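Local coordinates for glycoside hydrolase family 16 protein (Akkermansia muciniphila, PDB 6T2N), which probably acts as an endo-beta-galactosidase, an endo-acting O-glycanase that cuts within mucin O-glycans and so starts mucin breakdown in the human gut, at residues M128-G133 against E281-D286; V154-G159 against N219-F224; T196-P201 against T206-R211. All blocks are in the same frame, centred on the assembly; numbering follows the deposited sequence.

Interaction 1: residues M128-G133 against E281-D286; sequences MPYTSG and EKAPKD
Y130 reaches across to the loop 281-286 with the far end of its ring and meets two consecutive residues, A283 and P284. Its phenol OH donates a hydrogen bond to the backbone carbonyl P284 O, with OH and O 2.9 Å apart. The donor lies in the carbonyl plane on a lone pair of that oxygen, at a C=O...donor angle of 139°, and the oxygen in turn sits at the edge of the ring, near its plane. The methyl CB of A283 comes in obliquely against the same end of the ring, though its exact closeness there is doubtful. The proline ring of P284 adds a lighter touch through CD, 3.5 Å from Y130 OH. With CG anti to the carbonyl carbon and beside the backbone N (chi1 -66°), the side chain of Y130 is directed at the loop, and the phenol spans the distance between the two backbones, the CA atoms of Y130 and A283 being 8.8 Å apart. A phenylalanine here would probably keep the ring among its neighbours but leave P284 O without this donor, loosening the grip on the loop. Further out, Y290 and F106 pack edge-to-face with the phenol, while V275 of strand 267-275 touches both Y130 and A283. The backbone of Y130 is hydrogen-bonded to T85, and A283 N is bound by the side-chain oxygen OE1 of Q83, so both partners have a further anchor. Y130 belongs to the interrupted part of strand 127-136, and the loop 281-286 connects strands 267-275 and 292-302. The contact thus pins an inter-strand loop to the mixed sheet of the GH16 beta-sandwich, the jelly-roll fold of the family, by one buried tyrosine hydroxyl.

Interaction 2: residues V154-G159 against N219-F224; sequences VPKTKG and NLSDDF
V154 and S221 form the closest backbone approach here, their CA atoms 5.3 Å apart, and the denser half of the contact gathers round them. S221 CB rests 3.7 Å from the carbonyl oxygen V154 O, while the branch CG2 of V154 meets L220 CG at 4.3 Å. Both apolar side chains are buried: V154 also packs on F294 and P162, and L220 lies against N185, its backbone N held by D191 OD1. A weak bond from D222 N to N219 O closes a turn within 219-224, which presents L220 and S221 together. Past the turn, outside this contact, F224 packs on the calcium ligand D297.

The outer half is looser. K156 sets its CG anti to the backbone N (chi1 166°) and runs on extended, so that its aliphatic part passes alongside S221: CB faces the serine CB at 3.7 Å, and CD lies 3.6 Å from S221 OG. The amine heads past the serine on the exposed side; K156 NZ and D222 OD1 remain 6.9 Å apart, too far for a salt bridge.

Two connections between the sheets of the sandwich, from strand 146-153 to 160-168 and from 211-216 to 225-231, pack together here without a mutual hydrogen bond. Cohesion therefore rests on van der Waals contact of the valine methyl with the leucine and of serine CB with the lysine methylenes, with at most a diffuse lysine-aspartate attraction.

Interaction 3: residues T196-P201 against T206-R211; sequences TFHLSP and TRDASR. Unlike the reference sequence in segment 206-211: T206 (reference Lys).
H198 and D208 are brought together by complementary first torsions: the imidazole CG is anti to the carbonyl carbon (chi1 -62°), and the carboxylate carbon of D208 is anti to the backbone N (chi1 -178°). H198 ND1 donates to D208 OD2 at 2.7 Å, meeting the oxygen on its syn lone pair. The bond is bent, the oxygen also stands somewhat out of the ring plane, and ring and carboxylate planes are turned 34° apart. S210 CB lies obliquely against the same ring, 3.6 Å from ND1.

The backbones are tied alongside. F197 and R211 form an antiparallel hydrogen-bonded pair, F197 N to R211 O at 2.7 Å and R211 N to F197 O at 2.9 Å. Past the end of strand 192-198, A209 N donates to L199 O at 2.7 Å. Farther along, P201 CG touches R207 NE at 3.4 Å, and P201 CD lies over one face of the guanidinium. F197 and R211 point to the same sheet face, where F197 packs on I236 and L238 of the other sheet; R211 NH1 is hydrogen-bonded to T252 OG1.

H198 NE2 is hydrogen-bonded to D181 OD2, on strand 179-181, whose E179 and D181 fit the E-x-D-x-x-E signature of family 16. A histidine gripped at both nitrogens by carboxylates is probably held against rotation, consistent with H198, itself held by D208, acting as a second-shell residue that positions D181.

From the N terminus the chain passes 128-133, 154-159 and 196-201, then meets their partners in reverse order. Interaction 3 closes first, a short hairpin joining strands 192-198 and 211-216; interaction 2 encloses it when 219-224 returns to the loop before strand 160-168, packing together two loops that each pass between the antiparallel and the mixed sheet; interaction 1 encloses both at 281-286. None cross. Interactions 1 and 2, centres 17 Å apart, meet through K158, whose NZ makes a probable, weak hydrogen bond to K282 O, 3.2 Å away. Interaction 3 lies apart, about 13 Å from interaction 2 and 16 Å from interaction 1 by nearest atoms, yet shares the mixed sheet with interaction 1.

Interaction 1: residues M128-G133 against E281-D286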
ATOM      1  N   MET A 128     -15.419 -16.374  -2.873  1.00 62.50           N
ATOM      2  CA  MET A 128     -13.996 -16.463  -3.269  1.00 59.72           C
ATOM      3  C   MET A 128     -13.422 -17.674  -2.559  1.00 60.02           C
ATOM      4  O   MET A 128     -13.868 -17.940  -1.451  1.00 62.66           O
ATOM      5  CB  MET A 128     -13.262 -15.192  -2.845  1.00 59.85           C
ATOM      6  CG  MET A 128     -13.469 -14.021  -3.817  1.00 60.31           C
ATOM      7  SD  MET A 128     -12.762 -14.380  -5.423  1.00 60.31           S
ATOM      8  CE  MET A 128     -12.143 -12.759  -5.853  1.00 57.77           C
ATOM      9  N   PRO A 129     -12.469 -18.461  -3.126  1.00 61.21           N
ATOM     10  CA  PRO A 129     -11.661 -19.368  -2.298  1.00 64.21           C
ATOM     11  C   PRO A 129     -10.825 -18.334  -1.539  1.00 66.77           C
ATOM     12  O   PRO A 129     -10.904 -17.172  -1.943  1.00 74.48           O
ATOM     13  CB  PRO A 129     -10.906 -20.219  -3.329  1.00 62.43           C
ATOM     14  CG  PRO A 129     -10.784 -19.331  -4.544  1.00 58.64           C
ATOM     15  CD  PRO A 129     -12.000 -18.428  -4.524  1.00 59.39           C
ATOM     16  N   TYR A 130      -9.974 -18.650  -0.580  1.00 65.35           N
ATOM     17  CA  TYR A 130      -8.991 -17.566  -0.090  1.00 63.78           C
ATOM     18  C   TYR A 130      -9.571 -16.230   0.487  1.00 61.19           C
ATOM     19  O   TYR A 130     -10.189 -15.414  -0.152  1.00 53.94           O
ATOM     20  CB  TYR A 130      -7.991 -16.983  -1.114  1.00 54.84           C
ATOM     21  CG  TYR A 130      -6.978 -17.998  -1.597  1.00 55.84           C
ATOM     22  CD1 TYR A 130      -5.937 -18.491  -0.759  1.00 56.77           C
ATOM     23  CD2 TYR A 130      -7.226 -18.666  -2.770  1.00 59.35           C
ATOM     24  CE1 TYR A 130      -5.117 -19.574  -1.125  1.00 60.01           C
ATOM     25  CE2 TYR A 130      -6.426 -19.761  -3.145  1.00 64.19           C
ATOM     26  CZ  TYR A 130      -5.370 -20.215  -2.324  1.00 65.02           C
ATOM     27  OH  TYR A 130      -4.651 -21.275  -2.797  1.00 71.11           O
ATOM     28  N   THR A 131      -9.361 -16.129   1.838  1.00 63.16           N
ATOM     29  CA  THR A 131      -9.648 -14.951   2.689  1.00 60.86           C
ATOM     30  C   THR A 131      -8.281 -14.367   2.989  1.00 56.57           C
ATOM     31  O   THR A 131      -7.298 -15.121   2.959  1.00 59.43           O
ATOM     32  CB  THR A 131     -10.443 -15.377   3.930  1.00 63.36           C
ATOM     33  OG1 THR A 131      -9.720 -16.423   4.566  1.00 66.48           O
ATOM     34  CG2 THR A 131     -11.807 -15.936   3.607  1.00 63.44           C
ATOM     35  N   SER A 132      -8.199 -13.074   3.182  1.00 52.45           N
ATOM     36  CA  SER A 132      -6.951 -12.456   3.666  1.00 52.56           C
ATOM     37  C   SER A 132      -7.356 -11.175   4.382  1.00 52.73           C
ATOM     38  O   SER A 132      -8.608 -10.942   4.483  1.00 52.23           O
ATOM     39  CB  SER A 132      -5.968 -12.255   2.515  1.00 53.55           C
ATOM     40  OG  SER A 132      -4.681 -11.847   2.992  1.00 52.19           O
ATOM     41  N   GLY A 133      -6.360 -10.364   4.763  1.00 52.82           N
ATOM     42  CA  GLY A 133      -6.581  -9.033   5.395  1.00 56.73           C
ATOM     43  C   GLY A 133      -5.998  -7.846   4.621  1.00 56.61           C
ATOM     44  O   GLY A 133      -4.955  -7.973   3.980  1.00 56.55           O
ATOM     45  N   GLU A 281       1.245 -15.716 -10.718  1.00 77.54           N
ATOM     46  CA  GLU A 281       0.895 -17.094 -10.320  1.00 78.67           C
ATOM     47  C   GLU A 281      -0.424 -17.086  -9.524  1.00 69.81           C
ATOM     48  O   GLU A 281      -0.594 -16.339  -8.535  1.00 65.41           O
ATOM     49  CB  GLU A 281       2.016 -17.687  -9.456  1.00 81.55           C
ATOM     50  CG  GLU A 281       3.036 -18.487 -10.251  1.00 83.22           C
ATOM     51  CD  GLU A 281       4.154 -18.999  -9.377  1.00 84.97           C
ATOM     52  OE1 GLU A 281       4.138 -18.690  -8.175  1.00 81.75           O
ATOM     53  OE2 GLU A 281       5.041 -19.686  -9.905  1.00 94.30           O
ATOM     54  N   LYS A 282      -1.339 -17.953  -9.874  1.00 67.48           N
ATOM     55  CA  LYS A 282      -2.547 -18.105  -9.033  1.00 70.28           C
ATOM     56  C   LYS A 282      -2.197 -19.120  -7.929  1.00 65.01           C
ATOM     57  O   LYS A 282      -1.335 -19.966  -8.122  1.00 65.27           O
ATOM     58  CB  LYS A 282      -3.732 -18.326  -9.983  1.00 75.21           C
ATOM     59  CG  LYS A 282      -3.815 -17.245 -11.079  1.00 81.06           C
ATOM     60  CD  LYS A 282      -4.980 -16.269 -10.983  1.00 84.71           C
ATOM     61  CE  LYS A 282      -6.315 -17.010 -11.085  1.00 94.71           C
ATOM     62  NZ  LYS A 282      -7.528 -16.147 -11.006  1.00 95.01           N
ATOM     63  N   ALA A 283      -2.727 -18.930  -6.738  1.00 61.23           N
ATOM     64  CA  ALA A 283      -2.559 -19.854  -5.607  1.00 64.17           C
ATOM     65  C   ALA A 283      -3.199 -21.217  -5.925  1.00 67.07           C
ATOM     66  O   ALA A 283      -4.112 -21.308  -6.728  1.00 67.19           O
ATOM     67  CB  ALA A 283      -3.179 -19.191  -4.417  1.00 63.70           C
ATOM     68  N   PRO A 284      -2.757 -22.361  -5.362  1.00 71.34           N
ATOM     69  CA  PRO A 284      -3.255 -23.660  -5.835  1.00 75.31           C
ATOM     70  C   PRO A 284      -4.759 -23.870  -5.625  1.00 75.60           C
ATOM     71  O   PRO A 284      -5.252 -23.357  -4.697  1.00 74.28           O
ATOM     72  CB  PRO A 284      -2.469 -24.669  -4.998  1.00 78.04           C
ATOM     73  CG  PRO A 284      -1.230 -23.895  -4.555  1.00 77.42           C
ATOM     74  CD  PRO A 284      -1.735 -22.490  -4.305  1.00 73.13           C
ATOM     75  N   LYS A 285      -5.423 -24.620  -6.501  1.00 82.35           N
ATOM     76  CA  LYS A 285      -6.885 -24.892  -6.440  1.00 85.75           C
ATOM     77  C   LYS A 285      -7.226 -25.468  -5.057  1.00 86.50           C
ATOM     78  O   LYS A 285      -8.331 -25.208  -4.579  1.00 87.64           O
ATOM     79  CB  LYS A 285      -7.320 -25.859  -7.555  1.00 95.17           C
ATOM     80  CG  LYS A 285      -8.711 -25.557  -8.114  1.00105.38           C
ATOM     81  CD  LYS A 285      -9.516 -26.714  -8.723  1.00110.94           C
ATOM     82  CE  LYS A 285     -10.959 -26.304  -8.975  1.00110.71           C
ATOM     83  NZ  LYS A 285     -11.615 -27.169  -9.982  1.00114.92           N
ATOM     84  N   ASP A 286      -6.280 -26.186  -4.434  1.00 84.84           N
ATOM     85  CA  ASP A 286      -6.437 -26.974  -3.183  1.00 79.42           C
ATOM     86  C   ASP A 286      -5.849 -26.247  -1.952  1.00 77.32           C
ATOM     87  O   ASP A 286      -5.927 -26.834  -0.863  1.00 78.88           O
ATOM     88  CB  ASP A 286      -5.770 -28.330  -3.389  1.00 81.23           C
ATOM     89  CG  ASP A 286      -4.248 -28.326  -3.460  1.00 81.72           C
ATOM     90  OD1 ASP A 286      -3.637 -27.284  -3.707  1.00 80.90           O
ATOM     91  OD2 ASP A 286      -3.681 -29.388  -3.265  1.00 87.33           O
TER

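Interaction 2: residues V154-G159 against N219-F224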
ATOM      1  N   VAL A 154       7.709 -10.654   4.797  1.00 70.37           N
ATOM      2  CA  VAL A 154       6.693 -11.008   3.766  1.00 64.49           C
ATOM      3  C   VAL A 154       6.582 -12.518   3.716  1.00 68.61           C
ATOM      4  O   VAL A 154       7.558 -13.251   3.947  1.00 69.73           O
ATOM      5  CB  VAL A 154       6.951 -10.447   2.347  1.00 62.83           C
ATOM      6  CG1 VAL A 154       6.794  -8.933   2.299  1.00 62.39           C
ATOM      7  CG2 VAL A 154       8.272 -10.885   1.710  1.00 62.46           C
ATOM      8  N   PRO A 155       5.357 -13.000   3.402  1.00 68.33           N
ATOM      9  CA  PRO A 155       5.095 -14.433   3.304  1.00 65.43           C
ATOM     10  C   PRO A 155       5.839 -14.906   2.063  1.00 63.09           C
ATOM     11  O   PRO A 155       6.249 -14.083   1.337  1.00 61.74           O
ATOM     12  CB  PRO A 155       3.580 -14.490   3.132  1.00 64.96           C
ATOM     13  CG  PRO A 155       3.257 -13.171   2.437  1.00 65.21           C
ATOM     14  CD  PRO A 155       4.156 -12.180   3.134  1.00 64.12           C
ATOM     15  N   LYS A 156       5.968 -16.207   1.861  1.00 64.98           N
ATOM     16  CA  LYS A 156       6.498 -16.764   0.588  1.00 65.62           C
ATOM     17  C   LYS A 156       5.776 -18.091   0.329  1.00 67.05           C
ATOM     18  O   LYS A 156       6.033 -19.066   1.088  1.00 69.93           O
ATOM     19  CB  LYS A 156       8.021 -16.933   0.643  1.00 64.72           C
ATOM     20  CG  LYS A 156       8.608 -17.791  -0.462  1.00 64.79           C
ATOM     21  CD  LYS A 156      10.093 -17.967  -0.395  1.00 67.91           C
ATOM     22  CE  LYS A 156      10.662 -18.283  -1.757  1.00 70.92           C
ATOM     23  NZ  LYS A 156      11.919 -19.057  -1.665  1.00 76.98           N
ATOM     24  N   THR A 157       4.922 -18.082  -0.701  1.00 65.69           N
ATOM     25  CA  THR A 157       4.153 -19.219  -1.260  1.00 67.66           C
ATOM     26  C   THR A 157       3.605 -18.789  -2.633  1.00 68.34           C
ATOM     27  O   THR A 157       3.609 -17.569  -2.952  1.00 72.26           O
ATOM     28  CB  THR A 157       3.082 -19.651  -0.249  1.00 69.78           C
ATOM     29  OG1 THR A 157       2.720 -21.025  -0.427  1.00 73.23           O
ATOM     30  CG2 THR A 157       1.840 -18.794  -0.320  1.00 68.51           C
ATOM     31  N   LYS A 158       3.159 -19.746  -3.439  1.00 69.46           N
ATOM     32  CA  LYS A 158       2.542 -19.516  -4.780  1.00 67.52           C
ATOM     33  C   LYS A 158       1.296 -18.633  -4.620  1.00 63.34           C
ATOM     34  O   LYS A 158       0.371 -18.982  -3.900  1.00 61.20           O
ATOM     35  CB  LYS A 158       2.224 -20.861  -5.446  1.00 70.71           C
ATOM     36  CG  LYS A 158       2.103 -20.880  -6.958  1.00 72.39           C
ATOM     37  CD  LYS A 158       2.404 -22.254  -7.536  1.00 77.54           C
ATOM     38  CE  LYS A 158       2.198 -22.346  -9.036  1.00 80.43           C
ATOM     39  NZ  LYS A 158       0.908 -21.756  -9.477  1.00 78.40           N
ATOM     40  N   GLY A 159       1.326 -17.465  -5.237  1.00 65.04           N
ATOM     41  CA  GLY A 159       0.143 -16.630  -5.530  1.00 64.94           C
ATOM     42  C   GLY A 159      -0.022 -15.494  -4.538  1.00 62.80           C
ATOM     43  O   GLY A 159      -0.855 -14.597  -4.807  1.00 65.15           O
ATOM     44  N   ASN A 219      16.857 -14.319  -0.415  1.00 86.07           N
ATOM     45  CA  ASN A 219      15.952 -14.804   0.667  1.00 84.18           C
ATOM     46  C   ASN A 219      15.305 -13.616   1.409  1.00 80.44           C
ATOM     47  O   ASN A 219      15.681 -13.317   2.544  1.00 81.17           O
ATOM     48  CB  ASN A 219      16.715 -15.755   1.586  1.00 88.63           C
ATOM     49  CG  ASN A 219      17.669 -16.674   0.846  1.00 90.00           C
ATOM     50  OD1 ASN A 219      18.874 -16.463   0.863  1.00 91.14           O
ATOM     51  ND2 ASN A 219      17.145 -17.705   0.209  1.00 90.34           N
ATOM     52  N   LEU A 220      14.351 -12.944   0.777  1.00 74.78           N
ATOM     53  CA  LEU A 220      13.784 -11.660   1.263  1.00 73.89           C
ATOM     54  C   LEU A 220      12.711 -11.974   2.308  1.00 71.55           C
ATOM     55  O   LEU A 220      12.261 -11.060   3.095  1.00 68.09           O
ATOM     56  CB  LEU A 220      13.233 -10.937   0.025  1.00 74.21           C
ATOM     57  CG  LEU A 220      12.177  -9.861   0.247  1.00 73.41           C
ATOM     58  CD1 LEU A 220      12.807  -8.617   0.846  1.00 72.54           C
ATOM     59  CD2 LEU A 220      11.465  -9.549  -1.058  1.00 73.14           C
ATOM     60  N   SER A 221      12.269 -13.227   2.271  1.00 72.70           N
ATOM     61  CA  SER A 221      11.216 -13.759   3.163  1.00 70.72           C
ATOM     62  C   SER A 221      11.846 -14.133   4.504  1.00 72.49           C
ATOM     63  O   SER A 221      11.105 -14.162   5.477  1.00 74.63           O
ATOM     64  CB  SER A 221      10.522 -14.910   2.538  1.00 68.83           C
ATOM     65  OG  SER A 221      11.484 -15.865   2.131  1.00 73.26           O
ATOM     66  N   ASP A 222      13.156 -14.358   4.583  1.00 74.88           N
ATOM     67  CA  ASP A 222      13.783 -14.721   5.890  1.00 81.06           C
ATOM     68  C   ASP A 222      13.590 -13.582   6.909  1.00 81.88           C
ATOM     69  O   ASP A 222      12.840 -13.799   7.894  1.00 82.61           O
ATOM     70  CB  ASP A 222      15.261 -15.110   5.782  1.00 82.67           C
ATOM     71  CG  ASP A 222      15.525 -16.343   4.929  1.00 83.94           C
ATOM     72  OD1 ASP A 222      14.567 -16.847   4.262  1.00 81.42           O
ATOM     73  OD2 ASP A 222      16.693 -16.776   4.919  1.00 85.46           O
ATOM     74  N   ASP A 223      14.204 -12.408   6.692  1.00 83.47           N
ATOM     75  CA  ASP A 223      14.161 -11.299   7.685  1.00 80.88           C
ATOM     76  C   ASP A 223      13.161 -10.208   7.310  1.00 75.11           C
ATOM     77  O   ASP A 223      12.639 -10.165   6.171  1.00 76.33           O
ATOM     78  CB  ASP A 223      15.501 -10.615   7.884  1.00 82.79           C
ATOM     79  CG  ASP A 223      16.588 -11.582   8.269  1.00 89.09           C
ATOM     80  OD1 ASP A 223      16.370 -12.430   9.160  1.00 94.64           O
ATOM     81  OD2 ASP A 223      17.632 -11.488   7.662  1.00 93.13           O
ATOM     82  N   PHE A 224      12.882  -9.404   8.328  1.00 73.91           N
ATOM     83  CA  PHE A 224      12.173  -8.114   8.260  1.00 72.35           C
ATOM     84  C   PHE A 224      13.068  -7.120   7.506  1.00 73.67           C
ATOM     85  O   PHE A 224      14.310  -7.098   7.678  1.00 78.59           O
ATOM     86  CB  PHE A 224      11.902  -7.596   9.680  1.00 74.93           C
ATOM     87  CG  PHE A 224      10.684  -8.118  10.403  1.00 73.56           C
ATOM     88  CD1 PHE A 224      10.719  -9.316  11.100  1.00 74.10           C
ATOM     89  CD2 PHE A 224       9.507  -7.382  10.417  1.00 72.16           C
ATOM     90  CE1 PHE A 224       9.600  -9.775  11.776  1.00 74.26           C
ATOM     91  CE2 PHE A 224       8.378  -7.850  11.075  1.00 73.67           C
ATOM     92  CZ  PHE A 224       8.427  -9.045  11.764  1.00 74.56           C
TER

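Interaction 3: residues T196-P201 against T206-R211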
ATOM      1  N   THR A 196       6.965   1.564  -7.307  1.00 51.86           N
ATOM      2  CA  THR A 196       6.213   1.852  -8.556  1.00 52.23           C
ATOM      3  C   THR A 196       5.281   3.031  -8.277  1.00 51.68           C
ATOM      4  O   THR A 196       4.709   3.081  -7.196  1.00 49.60           O
ATOM      5  CB  THR A 196       5.588   0.567  -9.141  1.00 52.85           C
ATOM      6  OG1 THR A 196       6.580  -0.383  -9.556  1.00 57.54           O
ATOM      7  CG2 THR A 196       4.790   0.793 -10.401  1.00 53.55           C
ATOM      8  N   PHE A 197       5.280   4.014  -9.191  1.00 54.00           N
ATOM      9  CA  PHE A 197       4.385   5.198  -9.182  1.00 52.20           C
ATOM     10  C   PHE A 197       3.439   5.103 -10.379  1.00 52.32           C
ATOM     11  O   PHE A 197       3.850   4.575 -11.435  1.00 53.45           O
ATOM     12  CB  PHE A 197       5.231   6.456  -9.226  1.00 51.95           C
ATOM     13  CG  PHE A 197       6.150   6.533  -8.006  1.00 52.55           C
ATOM     14  CD1 PHE A 197       5.752   7.134  -6.881  1.00 50.96           C
ATOM     15  CD2 PHE A 197       7.503   6.157  -8.156  1.00 56.88           C
ATOM     16  CE1 PHE A 197       6.690   7.386  -5.911  1.00 52.41           C
ATOM     17  CE2 PHE A 197       8.443   6.420  -7.183  1.00 57.77           C
ATOM     18  CZ  PHE A 197       8.033   7.043  -6.064  1.00 54.79           C
ATOM     19  N   HIS A 198       2.186   5.480 -10.177  1.00 50.00           N
ATOM     20  CA  HIS A 198       1.117   5.288 -11.184  1.00 49.59           C
ATOM     21  C   HIS A 198       0.449   6.628 -11.202  1.00 49.34           C
ATOM     22  O   HIS A 198       0.295   7.213 -10.094  1.00 48.63           O
ATOM     23  CB  HIS A 198       0.045   4.228 -10.828  1.00 53.52           C
ATOM     24  CG  HIS A 198       0.508   2.820 -10.668  1.00 54.31           C
ATOM     25  ND1 HIS A 198       0.558   1.941 -11.728  1.00 55.56           N
ATOM     26  CD2 HIS A 198       0.955   2.148  -9.590  1.00 53.64           C
ATOM     27  CE1 HIS A 198       1.011   0.789 -11.320  1.00 53.87           C
ATOM     28  NE2 HIS A 198       1.272   0.892 -10.009  1.00 53.79           N
ATOM     29  N   LEU A 199       0.095   7.058 -12.403  1.00 52.30           N
ATOM     30  CA  LEU A 199      -0.302   8.452 -12.752  1.00 53.18           C
ATOM     31  C   LEU A 199      -0.545   8.526 -14.245  1.00 54.04           C
ATOM     32  O   LEU A 199      -0.042   7.647 -15.004  1.00 54.70           O
ATOM     33  CB  LEU A 199       0.758   9.482 -12.354  1.00 53.90           C
ATOM     34  CG  LEU A 199       2.015   9.627 -13.202  1.00 55.83           C
ATOM     35  CD1 LEU A 199       2.590  10.969 -12.831  1.00 62.08           C
ATOM     36  CD2 LEU A 199       3.081   8.566 -12.960  1.00 52.63           C
ATOM     37  N   SER A 200      -1.339   9.487 -14.657  1.00 55.53           N
ATOM     38  CA  SER A 200      -1.659   9.587 -16.086  1.00 60.75           C
ATOM     39  C   SER A 200      -0.589  10.454 -16.734  1.00 59.59           C
ATOM     40  O   SER A 200       0.141  11.169 -16.053  1.00 56.12           O
ATOM     41  CB  SER A 200      -3.031  10.072 -16.308  1.00 64.86           C
ATOM     42  OG  SER A 200      -3.023  11.475 -16.395  1.00 73.20           O
ATOM     43  N   PRO A 201      -0.391  10.307 -18.054  1.00 59.87           N
ATOM     44  CA  PRO A 201       0.733  10.954 -18.705  1.00 62.18           C
ATOM     45  C   PRO A 201       0.545  12.476 -18.630  1.00 65.61           C
ATOM     46  O   PRO A 201       1.468  13.139 -18.312  1.00 71.05           O
ATOM     47  CB  PRO A 201       0.760  10.337 -20.106  1.00 61.56           C
ATOM     48  CG  PRO A 201      -0.608   9.698 -20.321  1.00 61.06           C
ATOM     49  CD  PRO A 201      -1.207   9.479 -18.956  1.00 60.54           C
ATOM     50  N   THR A 206      -6.477   8.767 -19.014  1.00 62.27           N
ATOM     51  CA  THR A 206      -6.576   7.999 -17.739  1.00 57.62           C
ATOM     52  C   THR A 206      -5.799   6.695 -17.880  1.00 55.19           C
ATOM     53  O   THR A 206      -5.983   5.815 -17.062  1.00 55.77           O
ATOM     54  CB  THR A 206      -8.049   7.756 -17.425  1.00 57.50           C
ATOM     55  OG1 THR A 206      -8.596   7.025 -18.532  1.00 57.64           O
ATOM     56  CG2 THR A 206      -8.783   9.055 -17.180  1.00 58.45           C
ATOM     57  N   ARG A 207      -4.998   6.564 -18.929  1.00 57.32           N
ATOM     58  CA  ARG A 207      -4.001   5.475 -19.073  1.00 58.79           C
ATOM     59  C   ARG A 207      -2.944   5.679 -17.990  1.00 56.34           C
ATOM     60  O   ARG A 207      -2.829   6.801 -17.493  1.00 56.78           O
ATOM     61  CB  ARG A 207      -3.441   5.390 -20.500  1.00 62.72           C
ATOM     62  CG  ARG A 207      -2.062   6.005 -20.707  1.00 64.60           C
ATOM     63  CD  ARG A 207      -1.668   6.120 -22.182  1.00 66.48           C
ATOM     64  NE  ARG A 207      -0.431   6.890 -22.299  1.00 68.06           N
ATOM     65  CZ  ARG A 207       0.754   6.471 -21.869  1.00 66.38           C
ATOM     66  NH1 ARG A 207       0.886   5.276 -21.318  1.00 66.50           N
ATOM     67  NH2 ARG A 207       1.815   7.237 -21.994  1.00 66.14           N
ATOM     68  N   ASP A 208      -2.317   4.577 -17.579  1.00 57.68           N
ATOM     69  CA  ASP A 208      -1.406   4.435 -16.407  1.00 58.88           C
ATOM     70  C   ASP A 208       0.028   4.577 -16.940  1.00 61.70           C
ATOM     71  O   ASP A 208       0.563   3.606 -17.578  1.00 63.25           O
ATOM     72  CB  ASP A 208      -1.718   3.128 -15.669  1.00 55.94           C
ATOM     73  CG  ASP A 208      -0.889   2.890 -14.433  1.00 55.23           C
ATOM     74  OD1 ASP A 208      -0.338   3.879 -13.888  1.00 52.02           O
ATOM     75  OD2 ASP A 208      -0.812   1.699 -14.032  1.00 61.28           O
ATOM     76  N   ALA A 209       0.581   5.787 -16.834  1.00 61.91           N
ATOM     77  CA  ALA A 209       1.965   6.070 -17.273  1.00 66.71           C
ATOM     78  C   ALA A 209       2.814   5.823 -16.047  1.00 64.22           C
ATOM     79  O   ALA A 209       3.189   6.780 -15.384  1.00 74.43           O
ATOM     80  CB  ALA A 209       2.139   7.484 -17.797  1.00 68.73           C
ATOM     81  N   SER A 210       2.999   4.566 -15.706  1.00 62.95           N
ATOM     82  CA  SER A 210       3.648   4.190 -14.434  1.00 60.21           C
ATOM     83  C   SER A 210       5.160   4.283 -14.635  1.00 58.90           C
ATOM     84  O   SER A 210       5.627   4.244 -15.781  1.00 63.51           O
ATOM     85  CB  SER A 210       3.193   2.833 -13.982  1.00 59.34           C
ATOM     86  OG  SER A 210       3.852   1.834 -14.746  1.00 62.35           O
ATOM     87  N   ARG A 211       5.877   4.489 -13.549  1.00 58.65           N
ATOM     88  CA  ARG A 211       7.354   4.451 -13.464  1.00 59.92           C
ATOM     89  C   ARG A 211       7.687   3.588 -12.257  1.00 57.87           C
ATOM     90  O   ARG A 211       7.049   3.815 -11.214  1.00 62.05           O
ATOM     91  CB  ARG A 211       7.863   5.879 -13.297  1.00 63.07           C
ATOM     92  CG  ARG A 211       6.973   6.929 -13.954  1.00 62.78           C
ATOM     93  CD  ARG A 211       7.736   8.229 -14.096  1.00 66.54           C
ATOM     94  NE  ARG A 211       6.867   9.322 -14.498  1.00 71.57           N
ATOM     95  CZ  ARG A 211       7.221  10.611 -14.512  1.00 71.89           C
ATOM     96  NH1 ARG A 211       8.452  10.958 -14.181  1.00 75.78           N
ATOM     97  NH2 ARG A 211       6.358  11.551 -14.875  1.00 70.20           N
TER